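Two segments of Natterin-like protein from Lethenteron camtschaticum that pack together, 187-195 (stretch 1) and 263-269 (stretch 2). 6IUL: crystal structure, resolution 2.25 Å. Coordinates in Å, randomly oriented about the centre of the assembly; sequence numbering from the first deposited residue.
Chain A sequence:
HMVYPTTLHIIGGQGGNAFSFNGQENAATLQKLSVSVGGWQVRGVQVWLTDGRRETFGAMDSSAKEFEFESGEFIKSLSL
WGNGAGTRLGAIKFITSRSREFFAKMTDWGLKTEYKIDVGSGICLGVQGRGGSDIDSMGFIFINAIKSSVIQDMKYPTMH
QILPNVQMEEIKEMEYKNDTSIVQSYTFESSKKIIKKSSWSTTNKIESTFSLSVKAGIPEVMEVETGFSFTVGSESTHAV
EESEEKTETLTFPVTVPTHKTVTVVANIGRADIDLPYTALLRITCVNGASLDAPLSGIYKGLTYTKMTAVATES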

# COMPACT_ATOMS: atom_id res chain seq x y z
N THR A 187 10.76 -36.48 5.14
CA THR A 187 9.80 -35.38 5.09
C THR A 187 10.31 -34.24 4.21
O THR A 187 11.36 -33.68 4.47
CB THR A 187 9.53 -34.80 6.50
OG1 THR A 187 9.21 -35.86 7.43
CG2 THR A 187 8.36 -33.76 6.43
N PHE A 188 9.57 -33.89 3.19
CA PHE A 188 9.90 -32.73 2.38
C PHE A 188 9.16 -31.49 2.89
O PHE A 188 7.95 -31.55 3.18
CB PHE A 188 9.47 -33.00 0.94
CG PHE A 188 9.81 -31.90 -0.02
CD1 PHE A 188 11.03 -31.86 -0.64
CD2 PHE A 188 8.87 -30.92 -0.31
CE1 PHE A 188 11.33 -30.84 -1.55
CE2 PHE A 188 9.15 -29.91 -1.22
CZ PHE A 188 10.37 -29.86 -1.83
N GLU A 189 9.88 -30.38 2.97
CA GLU A 189 9.32 -29.09 3.29
C GLU A 189 9.81 -28.03 2.31
O GLU A 189 10.96 -28.08 1.89
CB GLU A 189 9.79 -28.68 4.66
CG GLU A 189 9.13 -29.38 5.81
CD GLU A 189 9.69 -28.96 7.17
OE1 GLU A 189 10.65 -28.16 7.23
OE2 GLU A 189 9.21 -29.50 8.18
N SER A 190 8.95 -27.06 1.97
CA SER A 190 9.36 -25.94 1.14
C SER A 190 8.52 -24.72 1.41
O SER A 190 7.38 -24.84 1.82
CB SER A 190 9.26 -26.32 -0.34
OG SER A 190 9.73 -25.25 -1.14
N SER A 191 9.09 -23.55 1.16
CA SER A 191 8.33 -22.28 1.32
C SER A 191 8.80 -21.23 0.31
O SER A 191 9.95 -21.28 -0.17
CB SER A 191 8.49 -21.73 2.74
OG SER A 191 9.86 -21.43 3.05
N LYS A 192 7.90 -20.29 0.03
CA LYS A 192 8.16 -19.18 -0.89
C LYS A 192 7.33 -17.94 -0.59
O LYS A 192 6.08 -18.00 -0.48
CB LYS A 192 7.82 -19.58 -2.33
CG LYS A 192 8.20 -18.48 -3.33
CD LYS A 192 7.90 -18.84 -4.74
CE LYS A 192 8.08 -17.67 -5.69
NZ LYS A 192 9.42 -17.09 -5.66
N LYS A 193 8.03 -16.84 -0.45
CA LYS A 193 7.40 -15.53 -0.37
C LYS A 193 6.72 -15.18 -1.69
O LYS A 193 7.37 -15.28 -2.75
CB LYS A 193 8.47 -14.46 -0.08
CG LYS A 193 7.90 -13.06 -0.17
CD LYS A 193 8.93 -11.99 0.07
CE LYS A 193 8.30 -10.60 0.07
NZ LYS A 193 9.30 -9.58 0.42
N ILE A 194 5.45 -14.78 -1.62
CA ILE A 194 4.75 -14.27 -2.80
C ILE A 194 4.10 -12.93 -2.48
O ILE A 194 3.77 -12.64 -1.33
CB ILE A 194 3.65 -15.23 -3.34
CG1 ILE A 194 2.58 -15.48 -2.30
CG2 ILE A 194 4.26 -16.55 -3.78
CD1 ILE A 194 1.37 -16.23 -2.78
N ILE A 195 3.90 -12.13 -3.51
CA ILE A 195 3.18 -10.84 -3.39
C ILE A 195 2.00 -10.81 -4.38
O ILE A 195 2.20 -10.63 -5.58
CB ILE A 195 4.13 -9.67 -3.69
CG1 ILE A 195 5.40 -9.81 -2.84
CG2 ILE A 195 3.43 -8.31 -3.47
CD1 ILE A 195 6.36 -8.64 -2.88
N THR A 263 13.38 -37.92 -6.65
CA THR A 263 13.78 -36.53 -6.79
C THR A 263 12.48 -35.73 -6.69
O THR A 263 11.48 -36.02 -7.36
CB THR A 263 14.51 -36.25 -8.14
OG1 THR A 263 15.66 -37.12 -8.29
CG2 THR A 263 15.05 -34.86 -8.17
N VAL A 264 12.47 -34.75 -5.81
CA VAL A 264 11.25 -33.96 -5.55
C VAL A 264 11.48 -32.53 -5.96
O VAL A 264 12.47 -31.88 -5.55
CB VAL A 264 10.89 -33.98 -4.08
CG1 VAL A 264 9.66 -33.15 -3.80
CG2 VAL A 264 10.70 -35.42 -3.62
N VAL A 265 10.58 -32.04 -6.79
CA VAL A 265 10.63 -30.62 -7.21
C VAL A 265 9.35 -29.94 -6.78
O VAL A 265 8.26 -30.39 -7.10
CB VAL A 265 10.78 -30.49 -8.72
CG1 VAL A 265 10.82 -29.03 -9.11
CG2 VAL A 265 12.06 -31.19 -9.18
N ALA A 266 9.51 -28.85 -6.03
CA ALA A 266 8.39 -28.01 -5.65
C ALA A 266 8.23 -26.83 -6.61
O ALA A 266 9.21 -26.13 -6.93
CB ALA A 266 8.55 -27.49 -4.21
N ASN A 267 6.97 -26.62 -6.99
CA ASN A 267 6.55 -25.61 -7.97
C ASN A 267 5.38 -24.74 -7.45
O ASN A 267 4.68 -25.09 -6.49
CB ASN A 267 6.08 -26.26 -9.27
CG ASN A 267 7.15 -27.10 -9.91
OD1 ASN A 267 8.21 -26.59 -10.31
ND2 ASN A 267 6.90 -28.43 -10.01
N ILE A 268 5.19 -23.60 -8.11
CA ILE A 268 4.01 -22.75 -7.90
C ILE A 268 3.62 -22.09 -9.18
O ILE A 268 4.45 -21.82 -10.05
CB ILE A 268 4.24 -21.72 -6.80
CG1 ILE A 268 2.90 -21.24 -6.25
CG2 ILE A 268 5.12 -20.62 -7.34
CD1 ILE A 268 2.98 -20.27 -5.09
N GLY A 269 2.32 -21.89 -9.35
CA GLY A 269 1.84 -21.22 -10.58
C GLY A 269 1.56 -19.73 -10.37
O GLY A 269 1.00 -19.35 -9.35

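Stretches 187-195 and 263-269 are both β-strands and run in nearly the same direction, their axes 29° apart and 8.6 Å from each other at closest approach. That spacing is too wide for backbone pairing, and no hydrogen bond joins them; the strands meet face to face through side chains. Alternation along each strand sends Phe 188, Ser 190, Lys 192 and Ile 194 toward Val 264, Ala 266 and Ile 268, while the intervening residues make no contact.

Phe 188 covers the most surface. With chi1 in the t well, its ring lies against two partners in different ways. CG1 of Val 264 sits over one face, 3.7 Å from the centroid of the Phe 188 ring and 14° off its normal, a CH-π contact in which a methyl group meets the π cloud. Ala 266 lies at the ring edge, its CB 3.8 Å from CZ of Phe 188. The small side chain of Ala 266 also approaches Ser 190, where the CA atoms are 7.2 Å apart, the shortest of the three registered pairs; OG of Ser 190 is 4.0 Å from CB of Ala 266, a van der Waals contact.

Ile 268 closes the other end. CD1 of Ile 268 packs 4.1 Å from CG2 of Ile 194, an apolar contact, while CG2 of Ile 268 lies 4.2 Å from CD of Lys 192, meeting the aliphatic part of a side chain that is extended through CE rather than its amine.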